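Local coordinates for YaeQ family protein (Pseudomonas syringae pv. tomato, PDB 2OT9) that is of unknown function but belongs to the YaeQ family, placed in the PDDEXK nuclease-like clan, and here holds a meso-tartaric acid molecule in a pocket, at residues T41-A46 with E66-E71; A48-E53 with H80-G85. All coordinates share one frame; numbering follows the deposited sequence.

Interaction 1 (T41-A46 with E66-E71); sequences TVRLLA and EPALWE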
loop_
_atom_site.group_PDB
_atom_site.type_symbol
_atom_site.label_atom_id
_atom_site.label_comp_id
_atom_site.label_asym_id
_atom_site.label_seq_id
_atom_site.Cartn_x
_atom_site.Cartn_y
_atom_site.Cartn_z
ATOM N N THR A 41 -2.976 6.979 3.240
ATOM C CA THR A 41 -4.116 6.351 2.578
ATOM C C THR A 41 -3.694 5.268 1.587
ATOM O O THR A 41 -4.323 4.215 1.515
ATOM C CB THR A 41 -5.002 7.417 1.916
ATOM O OG1 THR A 41 -5.481 8.296 2.953
ATOM C CG2 THR A 41 -6.174 6.781 1.171
ATOM N N VAL A 42 -2.618 5.514 0.842
ATOM C CA VAL A 42 -2.083 4.476 -0.043
ATOM C C VAL A 42 -1.618 3.251 0.773
ATOM O O VAL A 42 -1.877 2.108 0.375
ATOM C CB VAL A 42 -0.958 5.007 -0.962
ATOM C CG1 VAL A 42 -0.493 3.905 -1.911
ATOM C CG2 VAL A 42 -1.486 6.190 -1.820
ATOM N N ARG A 43 -0.958 3.479 1.907
ATOM C CA ARG A 43 -0.595 2.359 2.802
ATOM C C ARG A 43 -1.822 1.563 3.278
ATOM O O ARG A 43 -1.769 0.332 3.372
ATOM C CB ARG A 43 0.194 2.860 4.015
ATOM C CG ARG A 43 1.589 3.343 3.663
ATOM C CD ARG A 43 2.558 3.109 4.825
ATOM N NE ARG A 43 2.228 3.912 5.999
ATOM C CZ ARG A 43 2.734 3.713 7.215
ATOM N NH1 ARG A 43 2.371 4.517 8.221
ATOM N NH2 ARG A 43 3.599 2.715 7.431
ATOM N N LEU A 44 -2.911 2.265 3.599
ATOM C CA LEU A 44 -4.160 1.591 4.019
ATOM C C LEU A 44 -4.789 0.765 2.892
ATOM O O LEU A 44 -5.304 -0.346 3.125
ATOM C CB LEU A 44 -5.198 2.598 4.545
ATOM C CG LEU A 44 -4.787 3.534 5.681
ATOM C CD1 LEU A 44 -5.982 4.416 6.098
ATOM C CD2 LEU A 44 -4.233 2.782 6.856
ATOM N N LEU A 45 -4.764 1.299 1.672
ATOM C CA LEU A 45 -5.252 0.539 0.512
ATOM C C LEU A 45 -4.405 -0.719 0.320
ATOM O O LEU A 45 -4.940 -1.785 0.061
ATOM C CB LEU A 45 -5.176 1.391 -0.762
ATOM C CG LEU A 45 -6.236 2.484 -0.923
ATOM C CD1 LEU A 45 -5.880 3.382 -2.121
ATOM C CD2 LEU A 45 -7.623 1.862 -1.075
ATOM N N ALA A 46 -3.078 -0.585 0.431
ATOM C CA ALA A 46 -2.172 -1.745 0.292
ATOM C C ALA A 46 -2.474 -2.816 1.347
ATOM O O ALA A 46 -2.454 -4.012 1.065
ATOM C CB ALA A 46 -0.687 -1.292 0.414
ATOM N N GLU A 66 13.311 -0.113 6.361
ATOM C CA GLU A 66 11.994 -0.747 6.467
ATOM C C GLU A 66 11.069 -0.334 5.307
ATOM O O GLU A 66 11.220 0.741 4.751
ATOM C CB GLU A 66 11.334 -0.425 7.814
ATOM C CG GLU A 66 12.044 -1.054 9.025
ATOM C CD GLU A 66 11.128 -1.281 10.220
ATOM O OE1 GLU A 66 9.888 -1.083 10.107
ATOM O OE2 GLU A 66 11.655 -1.695 11.278
ATOM N N PRO A 67 10.135 -1.215 4.906
ATOM C CA PRO A 67 9.148 -0.846 3.891
ATOM C C PRO A 67 7.945 -0.148 4.519
ATOM O O PRO A 67 7.856 -0.055 5.745
ATOM C CB PRO A 67 8.710 -2.194 3.335
ATOM C CG PRO A 67 8.866 -3.142 4.508
ATOM C CD PRO A 67 9.983 -2.612 5.357
ATOM N N ALA A 68 7.011 0.288 3.678
ATOM C CA ALA A 68 5.719 0.792 4.111
ATOM C C ALA A 68 4.914 -0.322 4.780
ATOM O O ALA A 68 4.306 -0.110 5.837
ATOM C CB ALA A 68 4.970 1.359 2.919
ATOM N N LEU A 69 4.943 -1.518 4.180
ATOM C CA LEU A 69 4.328 -2.700 4.792
ATOM C C LEU A 69 5.149 -3.955 4.489
ATOM O O LEU A 69 5.839 -4.039 3.454
ATOM C CB LEU A 69 2.895 -2.912 4.292
ATOM C CG LEU A 69 1.830 -1.811 4.305
ATOM C CD1 LEU A 69 1.938 -0.921 3.065
ATOM C CD2 LEU A 69 0.439 -2.450 4.353
ATOM N N TRP A 70 5.073 -4.940 5.377
ATOM C CA TRP A 70 5.696 -6.225 5.096
ATOM C C TRP A 70 5.013 -7.391 5.778
ATOM O O TRP A 70 4.442 -7.257 6.857
ATOM C CB TRP A 70 7.215 -6.257 5.374
ATOM C CG TRP A 70 7.674 -5.715 6.687
ATOM C CD1 TRP A 70 6.896 -5.304 7.736
ATOM C CD2 TRP A 70 9.039 -5.541 7.109
ATOM N NE1 TRP A 70 7.696 -4.872 8.771
ATOM C CE2 TRP A 70 9.010 -5.002 8.411
ATOM C CE3 TRP A 70 10.280 -5.778 6.504
ATOM C CZ2 TRP A 70 10.176 -4.700 9.124
ATOM C CZ3 TRP A 70 11.446 -5.477 7.217
ATOM C CH2 TRP A 70 11.382 -4.945 8.511
ATOM N N GLU A 71 5.054 -8.530 5.101
ATOM C CA GLU A 71 4.585 -9.779 5.663
ATOM C C GLU A 71 5.826 -10.627 5.914
ATOM O O GLU A 71 6.618 -10.859 4.994
ATOM C CB GLU A 71 3.657 -10.466 4.663
ATOM C CG GLU A 71 3.036 -11.776 5.132
ATOM C CD GLU A 71 2.346 -12.535 4.005
ATOM O OE1 GLU A 71 1.979 -11.924 2.983
ATOM O OE2 GLU A 71 2.159 -13.756 4.141
#

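Interaction 2 (A48-E53 with H80-G85); sequences AFWYNE and HWIEVG. With SRT (S,R meso-tartaric acid), chain C.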
loop_
_atom_site.group_PDB
_atom_site.type_symbol
_atom_site.label_atom_id
_atom_site.label_comp_id
_atom_site.label_asym_id
_atom_site.label_seq_id
_atom_site.Cartn_x
_atom_site.Cartn_y
_atom_site.Cartn_z
ATOM N N ALA A 48 -5.364 -3.462 2.841
ATOM C CA ALA A 48 -6.594 -4.162 2.462
ATOM C C ALA A 48 -6.340 -5.080 1.256
ATOM O O ALA A 48 -6.785 -6.241 1.228
ATOM C CB ALA A 48 -7.714 -3.161 2.153
ATOM N N PHE A 49 -5.580 -4.572 0.289
ATOM C CA PHE A 49 -5.386 -5.237 -0.995
ATOM C C PHE A 49 -4.509 -6.491 -0.889
ATOM O O PHE A 49 -4.677 -7.440 -1.657
ATOM C CB PHE A 49 -4.789 -4.246 -1.992
ATOM C CG PHE A 49 -4.855 -4.699 -3.419
ATOM C CD1 PHE A 49 -6.087 -4.942 -4.036
ATOM C CD2 PHE A 49 -3.687 -4.853 -4.157
ATOM C CE1 PHE A 49 -6.156 -5.354 -5.389
ATOM C CE2 PHE A 49 -3.743 -5.262 -5.510
ATOM C CZ PHE A 49 -4.972 -5.512 -6.114
ATOM N N TRP A 50 -3.590 -6.494 0.068
ATOM C CA TRP A 50 -2.748 -7.664 0.302
ATOM C C TRP A 50 -2.876 -8.233 1.699
ATOM O O TRP A 50 -1.939 -8.858 2.197
ATOM C CB TRP A 50 -1.287 -7.334 -0.014
ATOM C CG TRP A 50 -1.014 -7.231 -1.482
ATOM C CD1 TRP A 50 -1.008 -8.255 -2.394
ATOM C CD2 TRP A 50 -0.675 -6.047 -2.202
ATOM N NE1 TRP A 50 -0.713 -7.771 -3.634
ATOM C CE2 TRP A 50 -0.478 -6.421 -3.546
ATOM C CE3 TRP A 50 -0.516 -4.696 -1.839
ATOM C CZ2 TRP A 50 -0.118 -5.491 -4.546
ATOM C CZ3 TRP A 50 -0.156 -3.768 -2.825
ATOM C CH2 TRP A 50 0.041 -4.170 -4.163
ATOM N N TYR A 51 -4.045 -8.033 2.314
ATOM C CA TYR A 51 -4.309 -8.475 3.677
ATOM C C TYR A 51 -3.870 -9.917 3.984
ATOM O O TYR A 51 -4.141 -10.836 3.208
ATOM C CB TYR A 51 -5.794 -8.317 4.059
ATOM C CG TYR A 51 -5.990 -8.770 5.480
ATOM C CD1 TYR A 51 -5.598 -7.955 6.554
ATOM C CD2 TYR A 51 -6.468 -10.055 5.763
ATOM C CE1 TYR A 51 -5.728 -8.410 7.876
ATOM C CE2 TYR A 51 -6.589 -10.507 7.069
ATOM C CZ TYR A 51 -6.214 -9.683 8.114
ATOM O OH TYR A 51 -6.346 -10.159 9.404
ATOM N N ASN A 52 -3.222 -10.081 5.147
ATOM C CA ASN A 52 -2.811 -11.366 5.706
ATOM C C ASN A 52 -2.729 -11.092 7.214
ATOM O O ASN A 52 -2.436 -9.957 7.620
ATOM C CB ASN A 52 -1.426 -11.721 5.121
ATOM C CG ASN A 52 -0.953 -13.084 5.497
ATOM O OD1 ASN A 52 -0.367 -13.278 6.566
ATOM N ND2 ASN A 52 -1.177 -14.056 4.611
ATOM N N GLU A 53 -3.000 -12.087 8.054
ATOM C CA GLU A 53 -2.816 -11.891 9.506
ATOM C C GLU A 53 -1.370 -11.503 9.853
ATOM O O GLU A 53 -1.126 -10.869 10.879
ATOM C CB GLU A 53 -3.253 -13.119 10.319
ATOM C CG GLU A 53 -2.714 -14.442 9.806
ATOM C CD GLU A 53 -2.917 -15.605 10.785
ATOM O OE1 GLU A 53 -3.359 -15.373 11.936
ATOM O OE2 GLU A 53 -2.626 -16.758 10.390
ATOM N N HIS A 80 6.743 -10.739 1.783
ATOM C CA HIS A 80 6.176 -9.703 0.926
ATOM C C HIS A 80 6.678 -8.361 1.412
ATOM O O HIS A 80 6.518 -8.022 2.581
ATOM C CB HIS A 80 4.627 -9.781 0.955
ATOM C CG HIS A 80 3.926 -9.010 -0.134
ATOM N ND1 HIS A 80 4.570 -8.488 -1.240
ATOM C CD2 HIS A 80 2.611 -8.732 -0.309
ATOM C CE1 HIS A 80 3.687 -7.899 -2.027
ATOM N NE2 HIS A 80 2.492 -8.037 -1.488
ATOM N N TRP A 81 7.303 -7.616 0.504
ATOM C CA TRP A 81 7.848 -6.292 0.787
ATOM C C TRP A 81 7.032 -5.273 -0.005
ATOM O O TRP A 81 7.064 -5.281 -1.230
ATOM C CB TRP A 81 9.322 -6.242 0.337
ATOM C CG TRP A 81 10.071 -4.978 0.687
ATOM C CD1 TRP A 81 9.979 -3.763 0.060
ATOM C CD2 TRP A 81 11.068 -4.821 1.716
ATOM N NE1 TRP A 81 10.836 -2.852 0.648
ATOM C CE2 TRP A 81 11.525 -3.479 1.657
ATOM C CE3 TRP A 81 11.629 -5.685 2.670
ATOM C CZ2 TRP A 81 12.492 -2.977 2.535
ATOM C CZ3 TRP A 81 12.601 -5.182 3.542
ATOM C CH2 TRP A 81 13.009 -3.837 3.472
ATOM N N ILE A 82 6.310 -4.390 0.692
ATOM C CA ILE A 82 5.440 -3.435 0.006
ATOM C C ILE A 82 5.887 -1.997 0.204
ATOM O O ILE A 82 5.971 -1.508 1.337
ATOM C CB ILE A 82 3.977 -3.572 0.477
ATOM C CG1 ILE A 82 3.555 -5.047 0.447
ATOM C CG2 ILE A 82 3.040 -2.708 -0.392
ATOM C CD1 ILE A 82 2.116 -5.348 0.920
ATOM N N GLU A 83 6.137 -1.297 -0.897
ATOM C CA GLU A 83 6.397 0.143 -0.817
ATOM C C GLU A 83 5.226 0.940 -1.373
ATOM O O GLU A 83 4.362 0.397 -2.069
ATOM C CB GLU A 83 7.664 0.504 -1.600
ATOM C CG GLU A 83 8.947 -0.135 -1.059
ATOM C CD GLU A 83 9.411 0.422 0.307
ATOM O OE1 GLU A 83 8.661 1.166 1.007
ATOM O OE2 GLU A 83 10.541 0.087 0.690
ATOM N N VAL A 84 5.207 2.232 -1.063
ATOM C CA VAL A 84 4.234 3.157 -1.648
ATOM C C VAL A 84 4.980 4.394 -2.160
ATOM O O VAL A 84 6.051 4.733 -1.649
ATOM C CB VAL A 84 3.078 3.548 -0.666
ATOM C CG1 VAL A 84 2.386 2.282 -0.088
ATOM C CG2 VAL A 84 3.580 4.435 0.452
ATOM N N GLY A 85 4.423 5.055 -3.159
ATOM C CA GLY A 85 5.017 6.304 -3.656
ATOM C C GLY A 85 5.917 6.070 -4.856
ATOM O O GLY A 85 5.561 5.311 -5.762
HETATM O O1 SRT C . 7.815 7.798 -2.503
HETATM O O11 SRT C . 9.921 8.360 -2.413
HETATM C C1 SRT C . 8.902 7.849 -1.910
HETATM C C2 SRT C . 8.934 7.232 -0.536
HETATM O O2 SRT C . 9.469 8.053 0.514
HETATM C C3 SRT C . 9.683 5.927 -0.673
HETATM O O3 SRT C . 8.698 5.030 -1.196
HETATM C C4 SRT C . 10.261 5.452 0.646
HETATM O O4 SRT C . 9.601 5.518 1.719
HETATM O O41 SRT C . 11.422 4.995 0.616
#

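Interaction 1 (T41-A46 with E66-E71)
Arg43 and Leu69 carry the packing of helix 37-49 against the start of strand 69-72, at a classic beta bulge: Ala68 and Leu69 both face Ile82 of the neighbouring strand, and both direct their CB toward the helix. The two bulge residues meet different parts of Arg43. Its aliphatic shaft runs alongside Ala68, with Arg43 CD 3.5 Å from Ala68 CB. Bends at chi2 (-149°) and chi3 (-66°) then turn the guanidinium so that the carbonyl of Ala68 lies at its edge, near the guanidinium plane. The resulting bond from Arg43 NH2 to Ala68 O is weak, at 3.3 Å and with an N-H...O angle of 150°. The stronger polar hold comes from outside the pair, since NE forms a salt bridge with Glu35 and NH2 also donates to Gly58 O. This buried charge is therefore tied to several places at once, and the bond to Ala68 is a minor part of its anchorage.

Leu69 supplies the apolar half. Both of its methyls pack on the helical turn Arg43-Ala46, CD2 coming within 3.7 Å of the backbone Arg43 O. The second methyl, which also lies near that carbonyl, touches a side chain of the same turn, with Leu69 CD1 3.7 Å from Ala46 CB.

Interaction 2 (A48-E53 with H80-G85)
Trp50 and His80 form a T-shaped (edge-to-face) aromatic pair in which the imidazole supplies the edge and the indole the face. The evidence is a plane angle of 86° and a separation of 4.7 Å between the centroids of the Trp50 five-membered ring and the His80 ring. His80 NE2 leads the approach, 3.6 Å from Trp50 CG and displaced toward the rim of the indole. Beside it, Ile82 adds an apolar contact through its terminal methyl, with Ile82 CD1 3.9 Å from Trp50 CE3. His80 and Ile82, two residues apart on strand 78-84, thus meet the same indole together.

The next shell fixes these groups. The trans chi1 of His80, -165°, carries its ring out from the strand toward Trp50. Ile82 CG1 lies over the centre of the His80 imidazole face, 3.7 Å above its plane. On the opposite face of the indole from His80, Phe49 CD2 sits over the centre, so the tryptophan is sandwiched between its chain neighbour and the strand. Its polar edge is satisfied by Arg179 O, which accepts from Trp50 NE1, while His80 ND1 makes a weak hydrogen bond to Arg101 O.

Farther along the strand, Val84 O accepts a 2.7 Å hydrogen bond from tartrate O3, and Gly85 CA lies 3.4 Å from tartrate O1. Trp50, Phe49 and His80 form an aromatic cluster where helix 37-49 ends over the mixed sheet of this YaeQ (PDDEXK clan) fold, with the pocket at the far end of strand 78-84 from His80.

In the fold
Interaction 1 uses the middle of helix 37-49, interaction 2 its C-terminal end and the residue just after; they meet adjacent antiparallel strands of one mixed sheet, and their centres lie about 5 Å apart. The strands are joined directly: Leu69 O is 2.8 Å from Ile82 N, and Glu71 N is 3.0 Å from His80 O, both probable hydrogen bonds. Along the chain the segments alternate, so the two contacts cross in sequence. The tartrate pocket adjoins interaction 2 directly, through Val84 and Gly85, whereas in interaction 1 the Ala68 side chain stays about 6 Å from the ligand, nearest atoms. Glu83 connects the bulge to the pocket side, accepting from Ala68 N and pairing with Arg91, a pocket residue.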